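Local coordinates for protein pof8 (PDB 6TZN), which binds telomerase RNA ter1 and promotes its assembly with the catalytic subunit trt1 into the telomerase holoenzyme, this chain being its C-terminal xRRM domain, at residues M48-R53 with T57-R62; S30-V35 with I61-P66; N74-Q79 with L102-I107; S37-N42 with A69-N74. One frame throughout, in Å; residues are numbered along the deposited sequence.

Contact 1: M48-R53 with T57-R62; sequences MYIDYR and TEAIIR. With NO3 (nitrate ion), chain B.
R62 meets M48, Y49 and a nitrate ion at one end of this hairpin. The M48 sulfur lies centrally over one face of the guanidinium, SD to CZ 3.9 Å, the two side chains running side by side; the bend at the last methionine torsion (chi3 -44°) brings CE to 3.3 Å from R62 NH1. The nitrate, probably from the crystallisation liquor, takes two bonds from R62, NE to O1 at 2.9 Å in the guanidinium plane and NH2 to O3 at 3.0 Å, while Y49 CD2 comes near O1. M48 and Y49 both face R62, a classic beta bulge where strand 47-51 pairs antiparallel with 58-63, the hairpin of the second and third RRM strands, with 47-51 at the sheet edge. Y49-R62 and D51-I60 are hydrogen-bonded pairs, D51 N to I60 O being 2.8 Å, and I50-I61 between them is non-hydrogen-bonded. On the face toward helix 25-39, I50 CG2 packs 3.9 Å from I61 CD1. Toward the turn the Y52 ring sets its edge against a carbonyl, CD1 to E58 O 3.3 Å; water 1 joins that oxygen to R53 N. Further out, Y115 of helix 109-119 bonds D51 OD2, and Y52 OH bonds E56 O.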
loop_
_atom_site.group_PDB
_atom_site.type_symbol
_atom_site.label_atom_id
_atom_site.label_comp_id
_atom_site.label_asym_id
_atom_site.label_seq_id
_atom_site.Cartn_x
_atom_site.Cartn_y
_atom_site.Cartn_z
ATOM N N MET A 48 -2.382 0.694 9.842
ATOM C CA MET A 48 -2.048 1.349 11.100
ATOM C C MET A 48 -0.937 2.370 10.913
ATOM O O MET A 48 -1.009 3.485 11.443
ATOM C CB MET A 48 -1.622 0.317 12.133
ATOM C CG MET A 48 -1.332 0.957 13.465
ATOM S SD MET A 48 -0.838 -0.257 14.675
ATOM C CE MET A 48 -2.051 -1.487 14.295
ATOM N N TYR A 49 0.109 2.004 10.182
ATOM C CA TYR A 49 1.210 2.917 9.920
ATOM C C TYR A 49 1.572 2.873 8.450
ATOM O O TYR A 49 1.549 1.814 7.817
ATOM C CB TYR A 49 2.427 2.581 10.788
ATOM C CG TYR A 49 2.102 2.661 12.259
ATOM C CD1 TYR A 49 1.712 3.867 12.831
ATOM C CD2 TYR A 49 2.148 1.533 13.069
ATOM C CE1 TYR A 49 1.397 3.957 14.172
ATOM C CE2 TYR A 49 1.848 1.616 14.425
ATOM C CZ TYR A 49 1.457 2.830 14.964
ATOM O OH TYR A 49 1.141 2.942 16.298
ATOM N N ILE A 50 1.882 4.040 7.910
ATOM C CA ILE A 50 2.328 4.195 6.539
ATOM C C ILE A 50 3.717 4.800 6.605
ATOM O O ILE A 50 3.885 5.925 7.094
ATOM C CB ILE A 50 1.369 5.094 5.747
ATOM C CG1 ILE A 50 -0.023 4.451 5.696
ATOM C CG2 ILE A 50 1.915 5.375 4.349
ATOM C CD1 ILE A 50 -1.083 5.343 5.089
ATOM N N ASP A 51 4.717 4.053 6.153
ATOM C CA ASP A 51 6.082 4.562 6.090
ATOM C C ASP A 51 6.300 5.093 4.681
ATOM O O ASP A 51 6.356 4.322 3.715
ATOM C CB ASP A 51 7.094 3.471 6.434
ATOM C CG ASP A 51 6.920 2.911 7.851
ATOM O OD1 ASP A 51 6.207 3.506 8.696
ATOM O OD2 ASP A 51 7.519 1.856 8.124
ATOM N N TYR A 52 6.392 6.413 4.550
ATOM C CA TYR A 52 6.501 7.029 3.239
ATOM C C TYR A 52 7.334 8.294 3.349
ATOM O O TYR A 52 7.138 9.088 4.270
ATOM C CB TYR A 52 5.125 7.371 2.648
ATOM C CG TYR A 52 5.253 8.093 1.335
ATOM C CD1 TYR A 52 5.665 7.422 0.188
ATOM C CD2 TYR A 52 5.024 9.460 1.251
ATOM C CE1 TYR A 52 5.818 8.087 -1.016
ATOM C CE2 TYR A 52 5.169 10.132 0.051
ATOM C CZ TYR A 52 5.567 9.445 -1.073
ATOM O OH TYR A 52 5.739 10.116 -2.256
ATOM N N ARG A 53 8.251 8.470 2.401
ATOM C CA ARG A 53 9.098 9.653 2.318
ATOM C C ARG A 53 8.754 10.403 1.043
ATOM O O ARG A 53 8.701 9.803 -0.034
ATOM C CB ARG A 53 10.576 9.264 2.286
ATOM C CG ARG A 53 11.506 10.458 2.300
ATOM N N THR A 57 8.532 6.696 -4.688
ATOM C CA THR A 57 7.399 6.085 -5.371
ATOM C C THR A 57 6.946 4.807 -4.683
ATOM O O THR A 57 6.122 4.073 -5.238
ATOM C CB THR A 57 7.733 5.821 -6.842
ATOM O OG1 THR A 57 8.837 4.914 -6.921
ATOM C CG2 THR A 57 8.081 7.117 -7.567
ATOM N N GLU A 58 7.470 4.524 -3.494
ATOM C CA GLU A 58 7.122 3.328 -2.744
ATOM C C GLU A 58 6.802 3.709 -1.308
ATOM O O GLU A 58 7.278 4.728 -0.794
ATOM C CB GLU A 58 8.264 2.299 -2.757
ATOM C CG GLU A 58 8.643 1.814 -4.146
ATOM C CD GLU A 58 9.762 0.789 -4.134
ATOM O OE1 GLU A 58 10.250 0.446 -3.036
ATOM O OE2 GLU A 58 10.155 0.332 -5.229
ATOM N N ALA A 59 5.976 2.886 -0.667
ATOM C CA ALA A 59 5.697 3.008 0.755
ATOM C C ALA A 59 5.636 1.612 1.352
ATOM O O ALA A 59 5.385 0.628 0.652
ATOM C CB ALA A 59 4.367 3.730 1.005
ATOM N N ILE A 60 5.854 1.524 2.661
ATOM C CA ILE A 60 5.636 0.278 3.395
ATOM C C ILE A 60 4.462 0.492 4.336
ATOM O O ILE A 60 4.469 1.427 5.143
ATOM C CB ILE A 60 6.886 -0.176 4.166
ATOM C CG1 ILE A 60 8.026 -0.487 3.192
ATOM C CG2 ILE A 60 6.550 -1.381 5.039
ATOM C CD1 ILE A 60 9.303 -0.945 3.863
ATOM N N ILE A 61 3.449 -0.364 4.222
ATOM C CA ILE A 61 2.252 -0.286 5.049
ATOM C C ILE A 61 2.330 -1.357 6.129
ATOM O O ILE A 61 2.527 -2.543 5.825
ATOM C CB ILE A 61 0.976 -0.476 4.207
ATOM C CG1 ILE A 61 1.044 0.310 2.887
ATOM C CG2 ILE A 61 -0.255 -0.101 5.035
ATOM C CD1 ILE A 61 1.249 1.810 3.056
ATOM N N ARG A 62 2.170 -0.949 7.387
ATOM C CA ARG A 62 2.010 -1.876 8.505
ATOM C C ARG A 62 0.514 -1.981 8.776
ATOM O O ARG A 62 -0.098 -1.049 9.313
ATOM C CB ARG A 62 2.773 -1.383 9.738
ATOM C CG ARG A 62 2.885 -2.390 10.897
ATOM C CD ARG A 62 1.614 -2.454 11.741
ATOM N NE ARG A 62 1.897 -2.801 13.127
ATOM C CZ ARG A 62 1.106 -3.513 13.924
ATOM N NH1 ARG A 62 -0.035 -4.029 13.474
ATOM N NH2 ARG A 62 1.472 -3.720 15.183
HETATM N N NO3 B . 4.182 -1.071 15.258
HETATM O O1 NO3 B . 4.114 -1.157 14.008
HETATM O O2 NO3 B . 4.696 -0.055 15.787
HETATM O O3 NO3 B . 3.754 -1.998 16.001
HETATM O O HOH W 1 8.970 6.002 0.926
#

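Contact 2: S30-V35 with I61-P66; sequences SLLSYV and IRWKTP. With NO3 (nitrate ion), chain B.
L32 of helix 25-39 supplies the apolar contact through one methyl. It reaches tip to tip toward I61, CD1 to CD1 3.7 Å, and the same L32 carbon lies 4.3 Å from W63 CZ2, obliquely to the indole. L32 CG stands anti to the carbonyl carbon (chi1 -70°), which sends the branch down to the sheet. Within the strand, I61 CG2 sits over one face of the W63 ring, 3.4 Å above its plane and shifted toward the rim, so the ring and the isoleucine form one surface for the leucine. I16 of strand 13-17 also touches L32 and I61, and A69 and C72 of helix 66-78 pack on W63.

The polar contacts belong to the strand. The indole NE1 is bonded to T14 OG1 of the neighbouring strand. On the other sheet face R62 NH1 donates to W63 O at 2.9 Å, the oxygen near the guanidinium plane and the N-H...O angle 159°; this bond, with those to the nitrate, limits the rotation of the guanidinium. A leucine in place of R62 would probably leave W63 O without this donor and the nitrate without its two N-H groups. The chemistry thus divides by face: helix 25-39 meets the sheet of this RRM fold through hydrocarbon alone here, while on the far side a cationic group is positioned to take an anion.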
loop_
_atom_site.group_PDB
_atom_site.type_symbol
_atom_site.label_atom_id
_atom_site.label_comp_id
_atom_site.label_asym_id
_atom_site.label_seq_id
_atom_site.Cartn_x
_atom_site.Cartn_y
_atom_site.Cartn_z
ATOM N N SER A 30 -6.035 7.344 2.049
ATOM C CA SER A 30 -7.329 7.389 1.376
ATOM C C SER A 30 -7.372 6.435 0.193
ATOM O O SER A 30 -8.389 5.762 -0.035
ATOM C CB SER A 30 -7.624 8.814 0.910
ATOM O OG SER A 30 -7.774 9.669 2.025
ATOM N N LEU A 31 -6.288 6.377 -0.584
ATOM C CA LEU A 31 -6.234 5.473 -1.728
ATOM C C LEU A 31 -6.349 4.021 -1.271
ATOM O O LEU A 31 -7.130 3.232 -1.829
ATOM C CB LEU A 31 -4.936 5.706 -2.501
ATOM C CG LEU A 31 -4.722 4.926 -3.800
ATOM C CD1 LEU A 31 -3.822 5.726 -4.750
ATOM C CD2 LEU A 31 -4.118 3.556 -3.527
ATOM N N LEU A 32 -5.572 3.644 -0.255
ATOM C CA LEU A 32 -5.647 2.279 0.258
ATOM C C LEU A 32 -7.054 1.952 0.740
ATOM O O LEU A 32 -7.577 0.876 0.447
ATOM C CB LEU A 32 -4.639 2.103 1.390
ATOM C CG LEU A 32 -3.167 2.109 0.991
ATOM C CD1 LEU A 32 -2.297 2.076 2.231
ATOM C CD2 LEU A 32 -2.833 0.934 0.083
ATOM N N SER A 33 -7.689 2.868 1.473
ATOM C CA SER A 33 -9.043 2.621 1.961
ATOM C C SER A 33 -10.034 2.485 0.812
ATOM O O SER A 33 -10.916 1.619 0.841
ATOM C CB SER A 33 -9.465 3.745 2.902
ATOM O OG SER A 33 -8.538 3.868 3.965
ATOM N N TYR A 34 -9.907 3.336 -0.202
ATOM C CA TYR A 34 -10.798 3.290 -1.354
ATOM C C TYR A 34 -10.691 1.947 -2.067
ATOM O O TYR A 34 -11.705 1.303 -2.367
ATOM C CB TYR A 34 -10.439 4.447 -2.294
ATOM C CG TYR A 34 -11.351 4.585 -3.484
ATOM C CD1 TYR A 34 -11.153 3.821 -4.631
ATOM C CD2 TYR A 34 -12.417 5.473 -3.460
ATOM C CE1 TYR A 34 -12.001 3.936 -5.716
ATOM C CE2 TYR A 34 -13.262 5.603 -4.543
ATOM C CZ TYR A 34 -13.051 4.829 -5.665
ATOM O OH TYR A 34 -13.891 4.964 -6.740
ATOM N N VAL A 35 -9.463 1.507 -2.333
ATOM C CA VAL A 35 -9.244 0.242 -3.029
ATOM C C VAL A 35 -9.695 -0.939 -2.172
ATOM O O VAL A 35 -10.380 -1.852 -2.659
ATOM C CB VAL A 35 -7.762 0.148 -3.440
ATOM C CG1 VAL A 35 -7.418 -1.224 -3.975
ATOM C CG2 VAL A 35 -7.435 1.214 -4.474
ATOM N N ILE A 61 3.449 -0.364 4.222
ATOM C CA ILE A 61 2.252 -0.286 5.049
ATOM C C ILE A 61 2.330 -1.357 6.129
ATOM O O ILE A 61 2.527 -2.543 5.825
ATOM C CB ILE A 61 0.976 -0.476 4.207
ATOM C CG1 ILE A 61 1.044 0.310 2.887
ATOM C CG2 ILE A 61 -0.255 -0.101 5.035
ATOM C CD1 ILE A 61 1.249 1.810 3.056
ATOM N N ARG A 62 2.170 -0.949 7.387
ATOM C CA ARG A 62 2.010 -1.876 8.505
ATOM C C ARG A 62 0.514 -1.981 8.776
ATOM O O ARG A 62 -0.098 -1.049 9.313
ATOM C CB ARG A 62 2.773 -1.383 9.738
ATOM C CG ARG A 62 2.885 -2.390 10.897
ATOM C CD ARG A 62 1.614 -2.454 11.741
ATOM N NE ARG A 62 1.897 -2.801 13.127
ATOM C CZ ARG A 62 1.106 -3.513 13.924
ATOM N NH1 ARG A 62 -0.035 -4.029 13.474
ATOM N NH2 ARG A 62 1.472 -3.720 15.183
ATOM N N TRP A 63 -0.073 -3.117 8.406
ATOM C CA TRP A 63 -1.499 -3.332 8.577
ATOM C C TRP A 63 -1.795 -3.792 9.997
ATOM O O TRP A 63 -0.921 -4.292 10.709
ATOM C CB TRP A 63 -1.991 -4.368 7.567
ATOM C CG TRP A 63 -1.931 -3.832 6.176
ATOM C CD1 TRP A 63 -0.908 -3.980 5.274
ATOM C CD2 TRP A 63 -2.924 -3.031 5.530
ATOM N NE1 TRP A 63 -1.218 -3.333 4.099
ATOM C CE2 TRP A 63 -2.445 -2.730 4.234
ATOM C CE3 TRP A 63 -4.173 -2.535 5.921
ATOM C CZ2 TRP A 63 -3.176 -1.964 3.328
ATOM C CZ3 TRP A 63 -4.898 -1.774 5.023
ATOM C CH2 TRP A 63 -4.397 -1.494 3.739
ATOM N N LYS A 64 -3.052 -3.618 10.410
ATOM C CA LYS A 64 -3.428 -4.024 11.760
ATOM C C LYS A 64 -3.270 -5.529 11.954
ATOM O O LYS A 64 -2.799 -5.975 13.009
ATOM C CB LYS A 64 -4.850 -3.570 12.094
ATOM C CG LYS A 64 -5.211 -3.736 13.563
ATOM C CD LYS A 64 -6.630 -3.276 13.848
ATOM C CE LYS A 64 -6.953 -3.390 15.328
ATOM N NZ LYS A 64 -8.332 -2.924 15.634
ATOM N N THR A 65 -3.670 -6.325 10.965
ATOM C CA THR A 65 -3.658 -7.781 11.057
ATOM C C THR A 65 -3.201 -8.373 9.735
ATOM O O THR A 65 -3.298 -7.722 8.689
ATOM C CB THR A 65 -5.045 -8.361 11.386
ATOM O OG1 THR A 65 -5.896 -8.247 10.236
ATOM C CG2 THR A 65 -5.678 -7.666 12.593
ATOM N N PRO A 66 -2.740 -9.634 9.739
ATOM C CA PRO A 66 -2.362 -10.273 8.466
ATOM C C PRO A 66 -3.499 -10.352 7.462
ATOM O O PRO A 66 -3.257 -10.266 6.250
ATOM C CB PRO A 66 -1.886 -11.667 8.899
ATOM C CG PRO A 66 -1.412 -11.470 10.292
ATOM C CD PRO A 66 -2.371 -10.474 10.897
HETATM N N NO3 B . 4.182 -1.071 15.258
HETATM O O1 NO3 B . 4.114 -1.157 14.008
HETATM O O2 NO3 B . 4.696 -0.055 15.787
HETATM O O3 NO3 B . 3.754 -1.998 16.001
#

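Contact 3: N74-Q79 with L102-I107; sequences NAFRTQ and LIAELI
The F76 ring meets L102, just before strand 103-106, and A104 within it, obliquely: CD1 lies 3.8 Å from L102 CB and CD2 the same distance from A104 CB. With F76 CG anti to the carbonyl carbon (chi1 -73°), the ring drops from helix 66-78 and spans both residues, whose CB atoms lie on the same side of its plane. L102 continues the contact with CD1, 4.1 Å from F76 CE1. The other flat group, the R77 guanidinium, has N74 OD1 at its edge and in its plane, NH1 to OD1 2.7 Å, on the side of the helix away from the strand.

Two waters bridge the backbones beside the ring. Water 2 donates to F76 O and to L102 O, the latter at 2.7 Å, and water 3 lies between L102 O and Q79 O. At the helix end N74 O accepts from T78 N and, at 2.9 Å, from T78 OG1, which come from opposite faces of the carbonyl plane.

In this RRM fold the ring lies between its own helix, helix 25-39 and the sheet: L31 reaches its CZ and L32 its CE2, C72 and I73 cover A104, and I16 of strand 13-17 lies alongside A104.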
loop_
_atom_site.group_PDB
_atom_site.type_symbol
_atom_site.label_atom_id
_atom_site.label_comp_id
_atom_site.label_asym_id
_atom_site.label_seq_id
_atom_site.Cartn_x
_atom_site.Cartn_y
_atom_site.Cartn_z
ATOM N N ASN A 74 -4.472 -8.774 -2.501
ATOM C CA ASN A 74 -5.470 -9.251 -3.456
ATOM C C ASN A 74 -6.099 -8.092 -4.217
ATOM O O ASN A 74 -6.364 -8.199 -5.420
ATOM C CB ASN A 74 -6.549 -10.053 -2.727
ATOM C CG ASN A 74 -6.030 -11.372 -2.192
ATOM O OD1 ASN A 74 -5.008 -11.878 -2.652
ATOM N ND2 ASN A 74 -6.737 -11.938 -1.215
ATOM N N ALA A 75 -6.345 -6.975 -3.529
ATOM C CA ALA A 75 -7.000 -5.830 -4.153
ATOM C C ALA A 75 -6.178 -5.281 -5.314
ATOM O O ALA A 75 -6.708 -5.036 -6.406
ATOM C CB ALA A 75 -7.239 -4.745 -3.106
ATOM N N PHE A 76 -4.880 -5.057 -5.099
ATOM C CA PHE A 76 -4.066 -4.504 -6.176
ATOM C C PHE A 76 -3.737 -5.523 -7.254
ATOM O O PHE A 76 -3.456 -5.131 -8.392
ATOM C CB PHE A 76 -2.801 -3.847 -5.629
ATOM C CG PHE A 76 -3.064 -2.544 -4.943
ATOM C CD1 PHE A 76 -3.271 -1.389 -5.682
ATOM C CD2 PHE A 76 -3.146 -2.482 -3.558
ATOM C CE1 PHE A 76 -3.529 -0.189 -5.055
ATOM C CE2 PHE A 76 -3.399 -1.284 -2.921
ATOM C CZ PHE A 76 -3.588 -0.130 -3.672
ATOM N N ARG A 77 -3.786 -6.818 -6.935
ATOM C CA ARG A 77 -3.593 -7.821 -7.975
ATOM C C ARG A 77 -4.784 -7.865 -8.921
ATOM O O ARG A 77 -4.618 -8.045 -10.133
ATOM C CB ARG A 77 -3.364 -9.196 -7.353
ATOM C CG ARG A 77 -3.011 -10.257 -8.383
ATOM C CD ARG A 77 -2.995 -11.650 -7.780
ATOM N NE ARG A 77 -4.333 -12.095 -7.407
ATOM C CZ ARG A 77 -4.746 -12.246 -6.153
ATOM N NH1 ARG A 77 -3.920 -11.986 -5.148
ATOM N NH2 ARG A 77 -5.984 -12.655 -5.906
ATOM N N THR A 78 -5.993 -7.679 -8.392
ATOM C CA THR A 78 -7.188 -7.832 -9.205
ATOM C C THR A 78 -7.731 -6.518 -9.756
ATOM O O THR A 78 -8.480 -6.544 -10.731
ATOM C CB THR A 78 -8.277 -8.593 -8.432
ATOM O OG1 THR A 78 -8.635 -7.874 -7.249
ATOM C CG2 THR A 78 -7.776 -9.974 -8.030
ATOM N N GLN A 79 -7.350 -5.377 -9.189
ATOM C CA GLN A 79 -7.798 -4.070 -9.662
ATOM C C GLN A 79 -6.628 -3.335 -10.312
ATOM O O GLN A 79 -5.589 -3.140 -9.678
ATOM C CB GLN A 79 -8.337 -3.234 -8.501
ATOM C CG GLN A 79 -9.437 -3.887 -7.667
ATOM C CD GLN A 79 -9.820 -3.031 -6.468
ATOM O OE1 GLN A 79 -9.805 -1.805 -6.548
ATOM N NE2 GLN A 79 -10.158 -3.671 -5.355
ATOM N N LEU A 102 -0.119 0.529 -9.966
ATOM C CA LEU A 102 0.167 0.286 -8.560
ATOM C C LEU A 102 0.288 -1.215 -8.284
ATOM O O LEU A 102 -0.519 -2.025 -8.761
ATOM C CB LEU A 102 -0.947 0.886 -7.702
ATOM C CG LEU A 102 -0.932 2.419 -7.665
ATOM C CD1 LEU A 102 -2.289 2.968 -7.285
ATOM C CD2 LEU A 102 0.131 2.900 -6.685
ATOM N N ILE A 103 1.295 -1.576 -7.489
ATOM C CA ILE A 103 1.606 -2.954 -7.131
ATOM C C ILE A 103 1.730 -3.029 -5.616
ATOM O O ILE A 103 2.276 -2.118 -4.987
ATOM C CB ILE A 103 2.940 -3.386 -7.777
ATOM C CG1 ILE A 103 2.795 -3.488 -9.295
ATOM C CG2 ILE A 103 3.456 -4.703 -7.170
ATOM C CD1 ILE A 103 4.098 -3.750 -9.999
ATOM N N ALA A 104 1.226 -4.109 -5.024
ATOM C CA ALA A 104 1.413 -4.375 -3.603
ATOM C C ALA A 104 2.039 -5.751 -3.430
ATOM O O ALA A 104 1.581 -6.725 -4.038
ATOM C CB ALA A 104 0.096 -4.280 -2.824
ATOM N N GLU A 105 3.075 -5.830 -2.601
ATOM C CA GLU A 105 3.798 -7.071 -2.346
ATOM C C GLU A 105 3.958 -7.270 -0.847
ATOM O O GLU A 105 4.283 -6.327 -0.120
ATOM C CB GLU A 105 5.203 -7.037 -2.968
ATOM C CG GLU A 105 5.267 -6.581 -4.414
ATOM C CD GLU A 105 6.693 -6.421 -4.911
ATOM O OE1 GLU A 105 6.915 -6.573 -6.133
ATOM O OE2 GLU A 105 7.593 -6.144 -4.086
ATOM N N LEU A 106 3.755 -8.503 -0.392
ATOM C CA LEU A 106 3.979 -8.830 1.006
ATOM C C LEU A 106 5.477 -8.878 1.276
ATOM O O LEU A 106 6.235 -9.486 0.512
ATOM C CB LEU A 106 3.348 -10.185 1.319
ATOM C CG LEU A 106 3.251 -10.563 2.798
ATOM C CD1 LEU A 106 2.216 -9.710 3.515
ATOM C CD2 LEU A 106 2.920 -12.053 2.927
ATOM N N ILE A 107 5.907 -8.227 2.350
ATOM C CA ILE A 107 7.308 -8.234 2.750
ATOM C C ILE A 107 7.527 -9.413 3.689
ATOM O O ILE A 107 6.798 -9.577 4.673
ATOM C CB ILE A 107 7.689 -6.905 3.424
ATOM C CG1 ILE A 107 7.481 -5.734 2.455
ATOM C CG2 ILE A 107 9.135 -6.940 3.903
ATOM C CD1 ILE A 107 7.757 -4.368 3.062
HETATM O O HOH W 2 -0.873 -4.592 -9.525
HETATM O O HOH W 3 -3.080 -1.775 -9.668
#

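Contact 4: S37-N42 with A69-N74; sequences SRQTQN and AETCIN
This is a partly buried helix-to-helix contact on the back of the RRM sheet, where the C-terminal end of helix 25-39 and the loop after it lie against helix 66-78. In this beta-alpha-beta-beta-alpha-beta fold these two helices pack side by side across the strands, and Q39, T40, T71 and N74 carry their meeting here. The Q39 and T71 side chains pass antiparallel to one another, Q39 CG lying 3.9 Å from T71 CG2. The bend at the second torsion of Q39 (chi2 64°) then turns its amide along helix 66-78, where NE2 lies 3.6 Å from N74 CB and the two amide planes stand 53° apart. Water 4 accepts from N74 ND2 at 3.1 Å and, weakly, from Q39 NE2. An alanine at Q39 is likely to leave N74 CB and the T71 methyl less covered and to take one donor from this water.

T71 turns its methyl toward the loop while OG1 bonds L67 O in its own helix, and N74 OD1 is taken by R77. The T40 side chain lies roughly perpendicular to that of T71, methyl to methyl, CG2 to CG2 3.7 Å. Its hydroxyl faces the other way and closes an ST turn: N42 N donates to T40 OG1 at 3.1 Å, with an N-H...O angle of 166°.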
loop_
_atom_site.group_PDB
_atom_site.type_symbol
_atom_site.label_atom_id
_atom_site.label_comp_id
_atom_site.label_asym_id
_atom_site.label_seq_id
_atom_site.Cartn_x
_atom_site.Cartn_y
_atom_site.Cartn_z
ATOM N N SER A 37 -11.985 -1.109 0.065
ATOM C CA SER A 37 -13.435 -1.230 0.155
ATOM C C SER A 37 -14.049 -1.877 -1.081
ATOM O O SER A 37 -15.129 -2.472 -0.978
ATOM C CB SER A 37 -14.077 0.131 0.432
ATOM O OG SER A 37 -14.023 0.971 -0.703
ATOM N N ARG A 38 -13.391 -1.785 -2.240
ATOM C CA ARG A 38 -13.848 -2.510 -3.421
ATOM C C ARG A 38 -13.490 -3.987 -3.376
ATOM O O ARG A 38 -14.101 -4.777 -4.100
ATOM C CB ARG A 38 -13.258 -1.905 -4.700
ATOM C CG ARG A 38 -14.092 -0.804 -5.323
ATOM C CD ARG A 38 -13.767 0.531 -4.721
ATOM N NE ARG A 38 -14.809 1.499 -5.013
ATOM C CZ ARG A 38 -15.078 2.545 -4.245
ATOM N NH1 ARG A 38 -14.353 2.758 -3.152
ATOM N NH2 ARG A 38 -16.066 3.369 -4.576
ATOM N N GLN A 39 -12.529 -4.376 -2.541
ATOM C CA GLN A 39 -12.109 -5.767 -2.431
ATOM C C GLN A 39 -12.962 -6.544 -1.438
ATOM O O GLN A 39 -13.251 -7.727 -1.658
ATOM C CB GLN A 39 -10.630 -5.827 -2.029
ATOM C CG GLN A 39 -9.996 -7.194 -2.159
ATOM C CD GLN A 39 -9.960 -7.680 -3.598
ATOM O OE1 GLN A 39 -10.069 -6.886 -4.540
ATOM N NE2 GLN A 39 -9.791 -8.981 -3.775
ATOM N N THR A 40 -13.386 -5.895 -0.355
ATOM C CA THR A 40 -14.229 -6.551 0.631
ATOM C C THR A 40 -14.967 -5.493 1.437
ATOM O O THR A 40 -14.460 -4.390 1.663
ATOM C CB THR A 40 -13.411 -7.456 1.562
ATOM O OG1 THR A 40 -14.297 -8.151 2.448
ATOM C CG2 THR A 40 -12.425 -6.639 2.383
ATOM N N GLN A 41 -16.182 -5.842 1.847
ATOM C CA GLN A 41 -16.943 -5.053 2.801
ATOM C C GLN A 41 -17.012 -5.722 4.163
ATOM O O GLN A 41 -17.691 -5.209 5.059
ATOM C CB GLN A 41 -18.356 -4.792 2.267
ATOM C CG GLN A 41 -18.427 -3.688 1.222
ATOM C CD GLN A 41 -18.003 -2.340 1.771
ATOM O OE1 GLN A 41 -17.063 -1.721 1.273
ATOM N NE2 GLN A 41 -18.696 -1.879 2.805
ATOM N N ASN A 42 -16.322 -6.851 4.341
ATOM C CA ASN A 42 -16.404 -7.605 5.586
ATOM C C ASN A 42 -15.556 -6.977 6.684
ATOM O O ASN A 42 -15.968 -6.946 7.848
ATOM C CB ASN A 42 -15.979 -9.054 5.346
ATOM N N ALA A 69 -3.477 -7.204 5.456
ATOM C CA ALA A 69 -2.389 -7.188 4.483
ATOM C C ALA A 69 -2.714 -8.067 3.283
ATOM O O ALA A 69 -2.463 -7.680 2.135
ATOM C CB ALA A 69 -1.075 -7.621 5.133
ATOM N N GLU A 70 -3.281 -9.251 3.527
ATOM C CA GLU A 70 -3.658 -10.133 2.425
ATOM C C GLU A 70 -4.731 -9.500 1.550
ATOM O O GLU A 70 -4.695 -9.626 0.318
ATOM C CB GLU A 70 -4.160 -11.462 2.989
ATOM C CG GLU A 70 -4.373 -12.545 1.940
ATOM C CD GLU A 70 -4.825 -13.857 2.545
ATOM O OE1 GLU A 70 -5.699 -13.833 3.438
ATOM O OE2 GLU A 70 -4.305 -14.914 2.128
ATOM N N THR A 71 -5.703 -8.825 2.170
ATOM C CA THR A 71 -6.744 -8.155 1.400
ATOM C C THR A 71 -6.141 -7.080 0.502
ATOM O O THR A 71 -6.548 -6.917 -0.656
ATOM C CB THR A 71 -7.775 -7.550 2.356
ATOM O OG1 THR A 71 -8.377 -8.587 3.142
ATOM C CG2 THR A 71 -8.850 -6.787 1.595
ATOM N N CYS A 72 -5.164 -6.336 1.025
ATOM C CA CYS A 72 -4.481 -5.325 0.225
ATOM C C CYS A 72 -3.795 -5.957 -0.983
ATOM O O CYS A 72 -3.921 -5.466 -2.115
ATOM C CB CYS A 72 -3.467 -4.597 1.105
ATOM S SG CYS A 72 -2.439 -3.418 0.219
ATOM N N ILE A 73 -3.054 -7.046 -0.763
ATOM C CA ILE A 73 -2.369 -7.716 -1.867
ATOM C C ILE A 73 -3.368 -8.155 -2.929
ATOM O O ILE A 73 -3.164 -7.935 -4.131
ATOM C CB ILE A 73 -1.542 -8.907 -1.349
ATOM C CG1 ILE A 73 -0.485 -8.442 -0.346
ATOM C CG2 ILE A 73 -0.906 -9.653 -2.516
ATOM C CD1 ILE A 73 0.416 -7.382 -0.876
ATOM N N ASN A 74 -4.472 -8.774 -2.501
ATOM C CA ASN A 74 -5.470 -9.251 -3.456
ATOM C C ASN A 74 -6.099 -8.092 -4.217
ATOM O O ASN A 74 -6.364 -8.199 -5.420
ATOM C CB ASN A 74 -6.549 -10.053 -2.727
ATOM C CG ASN A 74 -6.030 -11.372 -2.192
ATOM O OD1 ASN A 74 -5.008 -11.878 -2.652
ATOM N ND2 ASN A 74 -6.737 -11.938 -1.215
HETATM O O HOH W 4 -9.414 -10.456 -0.700
#

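Overall arrangement
From the N terminus the chain runs through strand 13-17 into helix 25-39, which opens contacts 2 and 4. Contact 1 closes first, a tight hairpin of strands 47-51 and 58-63 nested inside the long loop that contact 4 closes. Contact 2 ends on the same strand, sharing I61 and R62 with contact 1, and ties helix 25-39 to the sheet. Contact 4 closes later on helix 66-78, so contacts 2 and 4 cross. That helix then opens contact 3, sharing N74 with contact 4, and strand 103-106 closes it at the sheet's other edge. Contacts 1 and 4 lie about 17 Å apart between centres, on opposite sides of the chain's centre.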